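Local coordinates for protein oxidoreductase YdhF (Escherichia coli, PDB 1OG6) that is an NADPH-binding member of the aldo-keto reductase family and may function as an oxidoreductase, at residues R216-D221 / S241-V246. Numbering follows the deposited sequence.
With NAP (NADP nicotinamide-adenine-dinucleotide phosphate), chain F.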
ATOM      1  N   ARG C 216      25.748 -15.523  -1.970  1.00 64.87           N
ATOM      2  CA  ARG C 216      25.608 -16.214  -0.699  1.00 65.97           C
ATOM      3  C   ARG C 216      24.557 -17.316  -0.790  1.00 66.07           C
ATOM      4  O   ARG C 216      23.988 -17.742   0.213  1.00 66.96           O
ATOM      5  CB  ARG C 216      25.251 -15.227   0.420  1.00 66.53           C
ATOM      6  CG  ARG C 216      23.809 -14.747   0.444  1.00 67.82           C
ATOM      7  CD  ARG C 216      23.557 -13.910   1.697  1.00 69.11           C
ATOM      8  NE  ARG C 216      22.136 -13.704   1.970  1.00 70.93           N
ATOM      9  CZ  ARG C 216      21.314 -12.999   1.198  1.00 72.11           C
ATOM     10  NH1 ARG C 216      21.771 -12.423   0.093  1.00 72.31           N
ATOM     11  NH2 ARG C 216      20.032 -12.866   1.530  1.00 72.10           N
ATOM     12  N   LEU C 217      24.302 -17.775  -2.008  1.00 65.72           N
ATOM     13  CA  LEU C 217      23.334 -18.839  -2.228  1.00 65.06           C
ATOM     14  C   LEU C 217      24.067 -20.168  -2.117  1.00 64.70           C
ATOM     15  O   LEU C 217      23.514 -21.154  -1.632  1.00 64.54           O
ATOM     16  CB  LEU C 217      22.713 -18.721  -3.624  1.00 64.71           C
ATOM     17  CG  LEU C 217      21.773 -19.848  -4.066  1.00 64.11           C
ATOM     18  CD1 LEU C 217      20.457 -19.736  -3.309  1.00 63.84           C
ATOM     19  CD2 LEU C 217      21.536 -19.770  -5.568  1.00 62.67           C
ATOM     20  N   PHE C 218      25.321 -20.177  -2.562  1.00 64.65           N
ATOM     21  CA  PHE C 218      26.138 -21.386  -2.540  1.00 65.03           C
ATOM     22  C   PHE C 218      27.010 -21.462  -1.295  1.00 64.60           C
ATOM     23  O   PHE C 218      27.569 -22.517  -0.983  1.00 63.74           O
ATOM     24  CB  PHE C 218      27.047 -21.441  -3.775  1.00 65.84           C
ATOM     25  CG  PHE C 218      26.499 -20.717  -4.977  1.00 66.34           C
ATOM     26  CD1 PHE C 218      26.524 -19.325  -5.040  1.00 66.54           C
ATOM     27  CD2 PHE C 218      25.959 -21.426  -6.046  1.00 66.11           C
ATOM     28  CE1 PHE C 218      26.020 -18.650  -6.151  1.00 65.95           C
ATOM     29  CE2 PHE C 218      25.455 -20.761  -7.158  1.00 66.00           C
ATOM     30  CZ  PHE C 218      25.485 -19.369  -7.211  1.00 66.13           C
ATOM     31  N   ASN C 219      27.123 -20.341  -0.589  1.00 64.55           N
ATOM     32  CA  ASN C 219      27.949 -20.263   0.609  1.00 64.55           C
ATOM     33  C   ASN C 219      27.157 -20.251   1.913  1.00 63.84           C
ATOM     34  O   ASN C 219      27.469 -21.003   2.834  1.00 63.84           O
ATOM     35  CB  ASN C 219      28.848 -19.025   0.531  1.00 66.46           C
ATOM     36  CG  ASN C 219      29.803 -19.070  -0.659  1.00 68.87           C
ATOM     37  OD1 ASN C 219      30.663 -19.951  -0.747  1.00 69.44           O
ATOM     38  ND2 ASN C 219      29.652 -18.120  -1.582  1.00 69.74           N
ATOM     39  N   ASP C 220      26.138 -19.402   1.996  1.00 62.99           N
ATOM     40  CA  ASP C 220      25.325 -19.325   3.204  1.00 62.24           C
ATOM     41  C   ASP C 220      24.814 -20.714   3.565  1.00 61.28           C
ATOM     42  O   ASP C 220      24.193 -21.383   2.740  1.00 61.33           O
ATOM     43  CB  ASP C 220      24.136 -18.391   2.994  1.00 63.52           C
ATOM     44  CG  ASP C 220      24.048 -17.317   4.058  1.00 65.60           C
ATOM     45  OD1 ASP C 220      24.283 -17.635   5.245  1.00 66.63           O
ATOM     46  OD2 ASP C 220      23.738 -16.155   3.711  1.00 66.75           O
ATOM     47  N   ASP C 221      25.068 -21.136   4.802  1.00 59.54           N
ATOM     48  CA  ASP C 221      24.652 -22.453   5.277  1.00 57.15           C
ATOM     49  C   ASP C 221      23.203 -22.541   5.750  1.00 55.44           C
ATOM     50  O   ASP C 221      22.783 -23.552   6.304  1.00 55.26           O
ATOM     51  CB  ASP C 221      25.596 -22.920   6.389  1.00 57.32           C
ATOM     52  CG  ASP C 221      25.795 -21.874   7.472  1.00 58.28           C
ATOM     53  OD1 ASP C 221      25.858 -20.670   7.139  1.00 58.03           O
ATOM     54  OD2 ASP C 221      25.907 -22.259   8.657  1.00 58.80           O
ATOM     55  N   SER C 241      23.227 -26.239 -13.764  1.00 25.28           N
ATOM     56  CA  SER C 241      23.549 -25.779 -12.428  1.00 25.19           C
ATOM     57  C   SER C 241      22.314 -25.281 -11.712  1.00 25.37           C
ATOM     58  O   SER C 241      21.361 -24.836 -12.344  1.00 25.09           O
ATOM     59  CB  SER C 241      24.568 -24.655 -12.519  1.00 26.20           C
ATOM     60  OG  SER C 241      24.167 -23.710 -13.498  1.00 27.33           O
ATOM     61  N   ILE C 242      22.328 -25.356 -10.387  1.00 25.24           N
ATOM     62  CA  ILE C 242      21.192 -24.878  -9.620  1.00 24.96           C
ATOM     63  C   ILE C 242      20.989 -23.403  -9.948  1.00 24.84           C
ATOM     64  O   ILE C 242      19.874 -22.898  -9.930  1.00 23.96           O
ATOM     65  CB  ILE C 242      21.423 -25.052  -8.100  1.00 23.90           C
ATOM     66  CG1 ILE C 242      22.756 -24.435  -7.700  1.00 23.82           C
ATOM     67  CG2 ILE C 242      21.399 -26.527  -7.736  1.00 21.88           C
ATOM     68  CD1 ILE C 242      23.017 -24.484  -6.220  1.00 23.70           C
ATOM     69  N   GLU C 243      22.082 -22.727 -10.273  1.00 26.23           N
ATOM     70  CA  GLU C 243      22.057 -21.315 -10.619  1.00 28.32           C
ATOM     71  C   GLU C 243      21.118 -21.082 -11.786  1.00 28.50           C
ATOM     72  O   GLU C 243      20.427 -20.075 -11.826  1.00 28.07           O
ATOM     73  CB  GLU C 243      23.461 -20.874 -10.990  1.00 30.94           C
ATOM     74  CG  GLU C 243      24.490 -21.595 -10.152  1.00 38.76           C
ATOM     75  CD  GLU C 243      25.844 -21.695 -10.814  1.00 43.60           C
ATOM     76  OE1 GLU C 243      26.678 -22.489 -10.318  1.00 46.18           O
ATOM     77  OE2 GLU C 243      26.082 -20.985 -11.818  1.00 46.00           O
ATOM     78  N   GLN C 244      21.103 -22.016 -12.737  1.00 29.16           N
ATOM     79  CA  GLN C 244      20.240 -21.912 -13.910  1.00 28.24           C
ATOM     80  C   GLN C 244      18.799 -22.124 -13.512  1.00 27.92           C
ATOM     81  O   GLN C 244      17.898 -21.545 -14.115  1.00 28.48           O
ATOM     82  CB  GLN C 244      20.589 -22.961 -14.953  1.00 29.00           C
ATOM     83  CG  GLN C 244      21.868 -22.733 -15.687  1.00 33.50           C
ATOM     84  CD  GLN C 244      22.112 -23.813 -16.722  1.00 37.26           C
ATOM     85  OE1 GLN C 244      21.392 -23.909 -17.717  1.00 37.98           O
ATOM     86  NE2 GLN C 244      23.123 -24.645 -16.486  1.00 40.19           N
ATOM     87  N   VAL C 245      18.582 -22.984 -12.518  1.00 26.19           N
ATOM     88  CA  VAL C 245      17.233 -23.256 -12.039  1.00 24.24           C
ATOM     89  C   VAL C 245      16.711 -21.974 -11.384  1.00 24.38           C
ATOM     90  O   VAL C 245      15.533 -21.640 -11.492  1.00 24.29           O
ATOM     91  CB  VAL C 245      17.230 -24.419 -11.026  1.00 22.15           C
ATOM     92  CG1 VAL C 245      15.831 -24.729 -10.592  1.00 21.26           C
ATOM     93  CG2 VAL C 245      17.841 -25.639 -11.650  1.00 21.75           C
ATOM     94  N   VAL C 246      17.603 -21.242 -10.723  1.00 23.12           N
ATOM     95  CA  VAL C 246      17.233 -19.995 -10.082  1.00 21.96           C
ATOM     96  C   VAL C 246      16.984 -18.940 -11.153  1.00 22.56           C
ATOM     97  O   VAL C 246      15.941 -18.302 -11.167  1.00 24.69           O
ATOM     98  CB  VAL C 246      18.343 -19.504  -9.148  1.00 21.02           C
ATOM     99  CG1 VAL C 246      17.883 -18.295  -8.387  1.00 19.62           C
ATOM    100  CG2 VAL C 246      18.724 -20.595  -8.187  1.00 21.84           C
TER
HETATM  101  PA  NAP F1299      24.406 -12.133  -8.205  1.00 65.10           P
HETATM  102  O1A NAP F1299      23.777 -12.669  -7.062  0.62 64.24           O
HETATM  103  O2A NAP F1299      24.003 -12.388  -9.642  0.65 64.98           O
HETATM  104  O5B NAP F1299      25.972 -12.484  -8.170  1.00 64.28           O
HETATM  105  C5B NAP F1299      26.340 -13.845  -7.859  1.00 64.53           C
HETATM  106  C4B NAP F1299      27.766 -13.724  -7.222  0.78 63.66           C
HETATM  107  O4B NAP F1299      28.083 -15.132  -6.890  0.99 64.03           O
HETATM  108  C3B NAP F1299      28.895 -13.311  -8.201  0.60 63.31           C
HETATM  109  O3B NAP F1299      29.713 -12.402  -7.474  1.00 61.10           O
HETATM  110  C2B NAP F1299      29.663 -14.568  -8.562  0.90 63.55           C
HETATM  111  O2B NAP F1299      31.078 -14.404  -8.524  0.32 64.46           O
HETATM  112  C1B NAP F1299      29.228 -15.638  -7.518  1.00 63.65           C
HETATM  113  N9A NAP F1299      28.927 -16.897  -8.183  0.87 63.23           N
HETATM  114  C8A NAP F1299      28.242 -17.178  -9.351  1.00 63.22           C
HETATM  115  N7A NAP F1299      28.170 -18.463  -9.645  0.62 63.21           N
HETATM  116  C5A NAP F1299      28.856 -19.062  -8.595  1.00 62.95           C
HETATM  117  C6A NAP F1299      29.119 -20.421  -8.348  0.75 63.05           C
HETATM  118  N6A NAP F1299      28.749 -21.472  -9.105  0.65 63.07           N
HETATM  119  N1A NAP F1299      29.850 -20.729  -7.186  0.84 63.50           N
HETATM  120  N3A NAP F1299      30.045 -18.369  -6.537  1.00 62.63           N
HETATM  121  C4A NAP F1299      29.325 -18.091  -7.690  0.08 63.07           C
HETATM  122  O3  NAP F1299      24.392 -10.550  -8.079  0.77 64.09           O
HETATM  123  PN  NAP F1299      25.450  -9.522  -7.526  1.00 63.03           P
HETATM  124  O1N NAP F1299      25.266  -8.813  -6.255  0.51 63.25           O
HETATM  125  O2N NAP F1299      26.341  -9.029  -8.621  0.87 62.48           O
HETATM  126  O5D NAP F1299      24.356  -8.402  -7.954  0.20 62.07           O
HETATM  127  C5D NAP F1299      23.603  -8.426  -9.230  1.00 60.15           C
HETATM  128  C4D NAP F1299      23.883  -7.193 -10.074  0.86 59.72           C
HETATM  129  O4D NAP F1299      22.921  -6.126  -9.862  0.38 59.19           O
HETATM  130  C3D NAP F1299      25.302  -6.527  -9.959  1.00 59.64           C
HETATM  131  O3D NAP F1299      26.191  -6.985 -10.984  0.60 60.33           O
HETATM  132  O2D NAP F1299      25.403  -4.389 -11.236  1.00 58.46           O
HETATM  133  C1D NAP F1299      23.592  -4.834  -9.738  1.00 58.72           C
HETATM  134  N1N NAP F1299      23.233  -4.226  -8.402  0.62 57.85           N
HETATM  135  C2N NAP F1299      22.224  -3.234  -8.289  1.00 57.16           C
HETATM  136  C3N NAP F1299      21.953  -2.684  -7.035  0.81 57.37           C
HETATM  137  C7N NAP F1299      20.861  -1.612  -6.918  0.35 57.19           C
HETATM  138  O7N NAP F1299      20.667  -1.165  -5.817  1.00 57.01           O
HETATM  139  N7N NAP F1299      20.183  -1.212  -7.959  1.00 56.79           N
HETATM  140  C4N NAP F1299      22.690  -3.107  -5.838  1.00 57.29           C
HETATM  141  C5N NAP F1299      23.694  -4.108  -5.989  0.56 57.44           C
HETATM  142  C6N NAP F1299      23.985  -4.682  -7.262  0.76 57.27           C
HETATM  143  P2B NAP F1299      32.100 -15.102  -9.568  1.00 65.03           P
HETATM  144  O1X NAP F1299      32.267 -14.814 -11.056  0.58 64.55           O
HETATM  145  O2X NAP F1299      33.238 -15.700  -8.773  1.00 64.90           O
HETATM  146  O3X NAP F1299      32.682 -13.708  -9.495  0.91 65.47           O
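F218 and E243 meet at the adenine of NADP, the ring presenting its edge to the glutamate and one face to the nucleotide. CG of E243 comes up to the ring in its plane, 3.3 Å from F218 CE2, and the glutamate side chain runs nearly perpendicular to that of F218, with the carboxylate plane turned 88° from the ring. Beyond CG the glutamate chain is extended, which carries OE1 past the phenyl edge to the exocyclic amine of the base; OE1 of E243 lies 2.6 Å from N6A of NADP, a weak hydrogen bond because the N-H points well off the acceptor (118°). Adenine spreads over one face of F218: C6A of NADP lies over the centre of the ring, 3.8 Å above its plane, and C5A of NADP is 3.7 Å from F218 CZ, while CB of L217 lies over the opposite face, displaced from the centre. In this TIM-barrel aldo-keto reductase, F218 belongs to the cofactor-binding segment that follows strand 207-209, and E243 to the first turn of helix 242-251, for which S241 is the N-cap. The remaining contacts between the two segments are apolar. CD1 of I242 approaches the F218 ring obliquely, 4.2 Å from F218 CD2. L217 has CG anti to its own backbone nitrogen (chi1 174°), directing the branch at the helix, where its CD2 lies 3.9 Å from V246 CG2; the two side chains run antiparallel alongside one another. Helix 224-237 joins this packing, with L226 against L217 and L230 against both I242 and V246.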